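PDB 6WHJ: ribokinase from Giardia lamblia, which probably catalyses the magnesium- and ATP-dependent phosphorylation of ribose at O-5, giving D-ribose 5-phosphate. Local coordinates for residues Q161-A164 and S168-F171; K186-T191 and E224-L229; E286-S291 and S296-I301. All blocks are in the same frame, centred on the assembly; numbering follows the deposited sequence.

Interaction 1: Q161-A164 and S168-F171; sequences QAKA and SLRF
Leu-169 fills the angle between helix 149-165 and the strand that follows it, its CD2 methyl lying 3.6 Å from Lys-163 CG and 3.8 Å from Ala-162 CB. The leucine's bond to CB points at the helix, and CG anti to the backbone N (chi1 175°) lays CD2 against these two carbons. It meets the aliphatic stem of Lys-163 at about a right angle, and CG of the leucine also lies 3.9 Å from Lys-163 CG. Val-141 also touches Leu-169, and Met-132 and Leu-135 of helix 131-135 touch Ala-162. The contact closes the helix-to-strand connection of the beta-alpha-beta unit 140-143, 149-165, 170-173 in this PfkB-family kinase. Along the partly exposed lysine, CD still lies 3.6 Å from Leu-169 O, but packing loosens past it, the nearest approach to Phe-171 being 4.5 Å, from CD to N. A bend at chi3 then carries NZ to a salt bridge with Asp-192 and a hydrogen bond to Ile-190 O. Arg-170 leaves the backbone away from the helix and folds back, NH1 donating to Leu-169 O at 3.1 Å from above the carbonyl plane, with Ser-167 O as its second acceptor.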
# COMPACT_ATOMS: atom_id res chain seq x y z
N GLN B 161 13.07 -33.88 12.34
CA GLN B 161 13.10 -35.25 11.84
C GLN B 161 14.08 -35.43 10.69
O GLN B 161 14.66 -36.51 10.53
CB GLN B 161 11.70 -35.67 11.40
CG GLN B 161 10.78 -36.14 12.51
CD GLN B 161 9.34 -36.31 12.04
OE1 GLN B 161 9.07 -36.90 11.00
NE2 GLN B 161 8.40 -35.81 12.84
N ALA B 162 14.28 -34.39 9.87
CA ALA B 162 15.21 -34.49 8.76
C ALA B 162 16.66 -34.47 9.24
O ALA B 162 17.51 -35.17 8.69
CB ALA B 162 14.98 -33.37 7.75
N LYS B 163 16.95 -33.69 10.29
CA LYS B 163 18.33 -33.66 10.76
C LYS B 163 18.72 -34.97 11.44
O LYS B 163 19.90 -35.37 11.39
CB LYS B 163 18.58 -32.47 11.68
CG LYS B 163 18.42 -31.13 10.96
CD LYS B 163 19.00 -29.93 11.69
CE LYS B 163 18.84 -29.96 13.18
NZ LYS B 163 19.77 -28.96 13.79
N ALA B 164 17.76 -35.67 12.04
CA ALA B 164 18.09 -36.95 12.65
C ALA B 164 18.44 -37.98 11.59
O ALA B 164 19.19 -38.92 11.87
CB ALA B 164 16.93 -37.43 13.52
N SER B 168 24.27 -33.99 8.07
CA SER B 168 24.92 -32.87 7.39
C SER B 168 24.00 -31.67 7.23
O SER B 168 24.48 -30.59 6.86
CB SER B 168 25.45 -33.33 6.04
OG SER B 168 24.43 -33.94 5.27
N LEU B 169 22.71 -31.82 7.53
CA LEU B 169 21.75 -30.74 7.35
C LEU B 169 21.90 -29.72 8.48
O LEU B 169 21.99 -30.08 9.65
CB LEU B 169 20.33 -31.29 7.34
CG LEU B 169 19.23 -30.24 7.27
CD1 LEU B 169 19.31 -29.48 5.98
CD2 LEU B 169 17.89 -30.89 7.43
N ARG B 170 21.98 -28.44 8.11
CA ARG B 170 22.03 -27.34 9.06
C ARG B 170 20.83 -26.42 8.83
O ARG B 170 20.46 -26.15 7.68
CB ARG B 170 23.32 -26.53 8.92
CG ARG B 170 24.54 -27.30 9.33
CD ARG B 170 24.61 -27.63 10.79
NE ARG B 170 25.85 -28.36 11.06
CZ ARG B 170 25.97 -29.69 10.99
NH1 ARG B 170 24.92 -30.44 10.70
NH2 ARG B 170 27.15 -30.26 11.23
N PHE B 171 20.21 -25.98 9.92
CA PHE B 171 19.06 -25.07 9.87
C PHE B 171 19.56 -23.64 10.12
O PHE B 171 20.06 -23.32 11.21
CB PHE B 171 18.03 -25.49 10.91
CG PHE B 171 16.80 -24.62 10.98
CD1 PHE B 171 16.42 -23.80 9.93
CD2 PHE B 171 15.98 -24.67 12.11
CE1 PHE B 171 15.28 -23.02 10.02
CE2 PHE B 171 14.84 -23.90 12.20
CZ PHE B 171 14.49 -23.07 11.15

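Interaction 2: K186-T191 and E224-L229; sequences KILSIT and EKMSSL
Leu-188 has CG anti to its carbonyl carbon (chi1 -79°), which sends the isobutyl fork from helix 184-188 to Met-226, where chi1 of -117° puts CG before the leucine. Bends at chi2 (88°) and chi3 then take the methionine sulfur and CE away. CD1 of Leu-188 lies 3.6 Å from Met-226 CG and 3.9 Å from Met-226 O, and CD2 stands 4.1 Å from the same CG, so one methylene sits before both methyls; the two side chains cross obliquely. Phe-194 of strand 193-194 touches both residues, and Leu-233 adds to the cover of Met-226. The contact thus joins segment 186-191 to the last turn of helix 216-228 over one strand of the central sheet, with the Met-226 side chain about 10 Å from that of Asn-197, a predicted ATP-binding residue. Toward the surface the backbones stay close, but side-chain contact is sparse: Ser-189 CB is 4.1 Å from Leu-229 O. The serine hydroxyl turns back to its own segment and donates to Lys-186 O, just as Ser-228 OG donates to Lys-225 O at 2.8 Å, an oxygen that also accepts from Ser-228 N on the same face. Thr-191 OG1 likewise returns to Ile-187 O, arriving from above the carbonyl plane. These hydroxyls spend their donors locally, which implies that the inner Leu-188/Met-226 part is held by apolar burial, while polar links lie next to it, Ser-230 OG bonding Leu-188 O and Ser-232 OG bonding Thr-191 O.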
# COMPACT_ATOMS: atom_id res chain seq x y z
N LYS B 186 11.04 -22.21 20.56
CA LYS B 186 10.87 -23.52 19.92
C LYS B 186 11.63 -23.60 18.61
O LYS B 186 12.24 -24.63 18.31
CB LYS B 186 9.38 -23.82 19.71
N ILE B 187 11.65 -22.51 17.83
CA ILE B 187 12.40 -22.53 16.57
C ILE B 187 13.90 -22.66 16.84
O ILE B 187 14.60 -23.39 16.14
CB ILE B 187 12.09 -21.30 15.72
CG1 ILE B 187 10.59 -21.22 15.39
CG2 ILE B 187 12.91 -21.33 14.44
CD1 ILE B 187 10.20 -19.91 14.69
N LEU B 188 14.41 -21.95 17.85
CA LEU B 188 15.84 -22.00 18.11
C LEU B 188 16.32 -23.38 18.55
O LEU B 188 17.50 -23.69 18.35
CB LEU B 188 16.22 -20.96 19.18
CG LEU B 188 16.36 -19.51 18.72
CD1 LEU B 188 16.33 -18.55 19.90
CD2 LEU B 188 17.67 -19.35 17.97
N SER B 189 15.45 -24.22 19.10
CA SER B 189 15.89 -25.51 19.61
C SER B 189 16.38 -26.44 18.51
O SER B 189 17.10 -27.40 18.80
CB SER B 189 14.77 -26.19 20.38
OG SER B 189 13.63 -26.33 19.56
N ILE B 190 16.02 -26.19 17.25
CA ILE B 190 16.58 -26.94 16.14
C ILE B 190 17.37 -26.05 15.20
O ILE B 190 17.89 -26.53 14.20
CB ILE B 190 15.49 -27.70 15.35
CG1 ILE B 190 14.59 -26.71 14.62
CG2 ILE B 190 14.70 -28.65 16.28
CD1 ILE B 190 13.91 -27.28 13.41
N THR B 191 17.48 -24.76 15.52
CA THR B 191 18.30 -23.86 14.73
C THR B 191 19.77 -24.18 14.96
O THR B 191 20.22 -24.38 16.09
CB THR B 191 18.03 -22.41 15.12
OG1 THR B 191 16.69 -22.06 14.76
CG2 THR B 191 19.01 -21.46 14.42
N GLU B 224 23.91 -15.86 25.10
CA GLU B 224 23.62 -16.73 26.24
C GLU B 224 22.15 -17.13 26.27
O GLU B 224 21.81 -18.31 26.38
CB GLU B 224 23.95 -15.98 27.52
CG GLU B 224 24.81 -16.64 28.53
CD GLU B 224 25.18 -15.64 29.61
OE1 GLU B 224 24.34 -14.76 29.90
OE2 GLU B 224 26.29 -15.72 30.16
N LYS B 225 21.27 -16.13 26.17
CA LYS B 225 19.83 -16.38 26.22
C LYS B 225 19.38 -17.20 25.02
O LYS B 225 18.57 -18.13 25.17
CB LYS B 225 19.09 -15.04 26.26
CG LYS B 225 17.59 -15.15 26.17
CD LYS B 225 16.97 -15.69 27.45
CE LYS B 225 15.49 -15.94 27.26
NZ LYS B 225 14.87 -16.51 28.48
N MET B 226 19.92 -16.91 23.84
CA MET B 226 19.51 -17.64 22.64
C MET B 226 19.87 -19.11 22.73
O MET B 226 19.12 -19.97 22.25
CB MET B 226 20.19 -17.02 21.42
CG MET B 226 19.23 -16.44 20.43
SD MET B 226 18.88 -14.73 20.84
CE MET B 226 20.35 -13.97 20.14
N SER B 227 21.03 -19.41 23.30
CA SER B 227 21.54 -20.76 23.41
C SER B 227 20.97 -21.54 24.58
O SER B 227 21.02 -22.77 24.57
CB SER B 227 23.07 -20.69 23.50
OG SER B 227 23.61 -21.79 24.21
N SER B 228 20.37 -20.86 25.57
CA SER B 228 20.07 -21.52 26.84
C SER B 228 19.11 -22.69 26.71
O SER B 228 19.22 -23.67 27.46
CB SER B 228 19.49 -20.49 27.82
OG SER B 228 18.31 -19.90 27.30
N LEU B 229 18.15 -22.63 25.78
CA LEU B 229 17.17 -23.70 25.61
C LEU B 229 17.38 -24.52 24.34
O LEU B 229 16.49 -25.29 23.97
CB LEU B 229 15.75 -23.16 25.69
CG LEU B 229 15.27 -22.98 27.13
CD1 LEU B 229 13.79 -22.64 27.18
CD2 LEU B 229 15.57 -24.23 27.95

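Interaction 3: E286-S291 and S296-I301; sequences ELAEES and SALNDI
Ala-288 and Leu-298 meet across a helix-to-helix connection: helix 272-287 runs out, the chain loops through a 3-10 segment, and helix 301-318 begins with Asp-300 as its N-cap, OD1 accepting from Asp-302 N. Leu-298 can be followed outward. Its CB stands back, 5.4 Å from Ala-288 CB. CG, placed anti to the carbonyl carbon (chi1 -54°), comes within 3.9 Å of that methyl, and the fork closes on it, CD1 at 3.9 Å and CD2 at 3.8 Å. Three carbons of the leucine therefore stand almost equally far from one alanine methyl, which sits before the fork rather than against a single branch. The leucine also touches Thr-139, so the buried end of this contact reaches the approach to strand 140-143. Glu-286 O accepts from both Glu-289 N and Glu-290 N, continuing the turn past Ala-288. Leu-287 has its CB directed toward the same segment, but its side chain leans on Thr-303 and Glu-306 of helix 301-318, while its carbonyl oxygen lies 4.4 Å from Ala-297 CB, a loose approach. Away from the predicted substrate, ATP and potassium sites, the contact folds the two ends of the loop together without a hydrogen bond between the segments. Its partly exposed side belongs to Ala-297 and Ser-291. Ser-291 OG, held opposite the backbone N (chi1 175°), hydrogen-bonds with Arg-293 N and lies 3.7 Å from Ala-297 CB.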
# COMPACT_ATOMS: atom_id res chain seq x y z
N GLU B 286 28.89 -24.37 -0.11
CA GLU B 286 30.04 -24.74 -0.92
C GLU B 286 31.21 -25.17 -0.06
O GLU B 286 31.92 -26.13 -0.39
CB GLU B 286 30.44 -23.59 -1.84
CG GLU B 286 29.51 -23.39 -3.02
CD GLU B 286 29.78 -22.12 -3.79
OE1 GLU B 286 30.71 -21.36 -3.39
OE2 GLU B 286 29.09 -21.88 -4.81
N LEU B 287 31.43 -24.48 1.06
CA LEU B 287 32.54 -24.84 1.94
C LEU B 287 32.34 -26.21 2.57
O LEU B 287 33.33 -26.88 2.92
CB LEU B 287 32.72 -23.77 3.02
CG LEU B 287 33.19 -22.40 2.53
CD1 LEU B 287 33.10 -21.36 3.64
CD2 LEU B 287 34.60 -22.46 1.94
N ALA B 288 31.09 -26.65 2.71
CA ALA B 288 30.79 -27.98 3.22
C ALA B 288 31.12 -29.08 2.23
O ALA B 288 31.20 -30.25 2.63
CB ALA B 288 29.32 -28.07 3.63
N GLU B 289 31.35 -28.75 0.96
CA GLU B 289 31.74 -29.73 -0.05
C GLU B 289 33.23 -29.72 -0.34
O GLU B 289 33.80 -30.77 -0.69
CB GLU B 289 31.05 -29.45 -1.38
CG GLU B 289 29.63 -29.85 -1.51
CD GLU B 289 29.10 -29.42 -2.86
OE1 GLU B 289 29.71 -28.52 -3.47
OE2 GLU B 289 28.11 -30.01 -3.32
N GLU B 290 33.87 -28.56 -0.21
CA GLU B 290 35.26 -28.35 -0.57
C GLU B 290 36.20 -28.65 0.57
O GLU B 290 37.29 -28.06 0.65
CB GLU B 290 35.44 -26.90 -1.03
CG GLU B 290 34.56 -26.51 -2.19
CD GLU B 290 34.54 -25.02 -2.43
OE1 GLU B 290 35.25 -24.29 -1.69
OE2 GLU B 290 33.82 -24.57 -3.35
N SER B 291 35.86 -29.60 1.43
CA SER B 291 36.58 -29.77 2.67
C SER B 291 36.86 -31.24 2.93
O SER B 291 36.08 -32.12 2.56
CB SER B 291 35.78 -29.19 3.85
OG SER B 291 36.42 -29.47 5.09
N SER B 296 30.99 -31.25 8.78
CA SER B 296 31.37 -30.78 10.10
C SER B 296 32.32 -29.60 10.02
O SER B 296 32.71 -29.05 11.06
CB SER B 296 32.01 -31.92 10.90
OG SER B 296 33.18 -32.40 10.28
N ALA B 297 32.75 -29.22 8.80
CA ALA B 297 33.39 -27.93 8.61
C ALA B 297 32.46 -26.79 8.97
O ALA B 297 32.91 -25.70 9.32
CB ALA B 297 33.86 -27.78 7.16
N LEU B 298 31.15 -27.02 8.87
CA LEU B 298 30.19 -26.00 9.27
C LEU B 298 30.13 -25.81 10.78
O LEU B 298 29.34 -24.99 11.25
CB LEU B 298 28.80 -26.32 8.73
CG LEU B 298 28.74 -26.55 7.21
CD1 LEU B 298 27.31 -26.77 6.75
CD2 LEU B 298 29.41 -25.45 6.43
N ASN B 299 30.93 -26.56 11.54
CA ASN B 299 31.05 -26.39 12.98
C ASN B 299 32.25 -25.53 13.37
O ASN B 299 32.46 -25.29 14.56
CB ASN B 299 31.17 -27.75 13.67
CG ASN B 299 29.93 -28.61 13.50
OD1 ASN B 299 28.83 -28.11 13.22
ND2 ASN B 299 30.11 -29.92 13.67
N ASP B 300 33.05 -25.08 12.39
CA ASP B 300 34.24 -24.27 12.60
C ASP B 300 33.91 -22.79 12.41
O ASP B 300 33.30 -22.42 11.40
CB ASP B 300 35.34 -24.70 11.63
CG ASP B 300 36.64 -23.89 11.78
OD1 ASP B 300 36.70 -22.95 12.60
OD2 ASP B 300 37.61 -24.18 11.04
N ILE B 301 34.31 -21.96 13.37
CA ILE B 301 33.92 -20.55 13.31
C ILE B 301 34.64 -19.84 12.17
O ILE B 301 34.12 -18.87 11.61
CB ILE B 301 34.17 -19.83 14.65
CG1 ILE B 301 33.41 -18.50 14.67
CG2 ILE B 301 35.65 -19.57 14.85
CD1 ILE B 301 33.59 -17.72 15.94

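How the interactions relate
From the N terminus, interaction 1 comes first and closes the short loop between helix 149-165 and strand 170-173. Interaction 2 follows, spanning a much longer excursion that takes in strand 193-194 and helix 198-205; interaction 3 closes the loop between helices 272-287 and 301-318. The three lie in series, none nested in or crossing another. Interaction 1 is the link between the others: Phe-171 packs on Ile-187, Ile-190 and Thr-191 of interaction 2, while Arg-170 CG lies against Leu-298 CD1 of interaction 3. Interactions 2 and 3 do not touch, their nearest atoms about 10 Å apart. They tie helix 149-165 to strand 170-173, segment 186-191 to helix 216-228, and helix 272-287 to the loop after it.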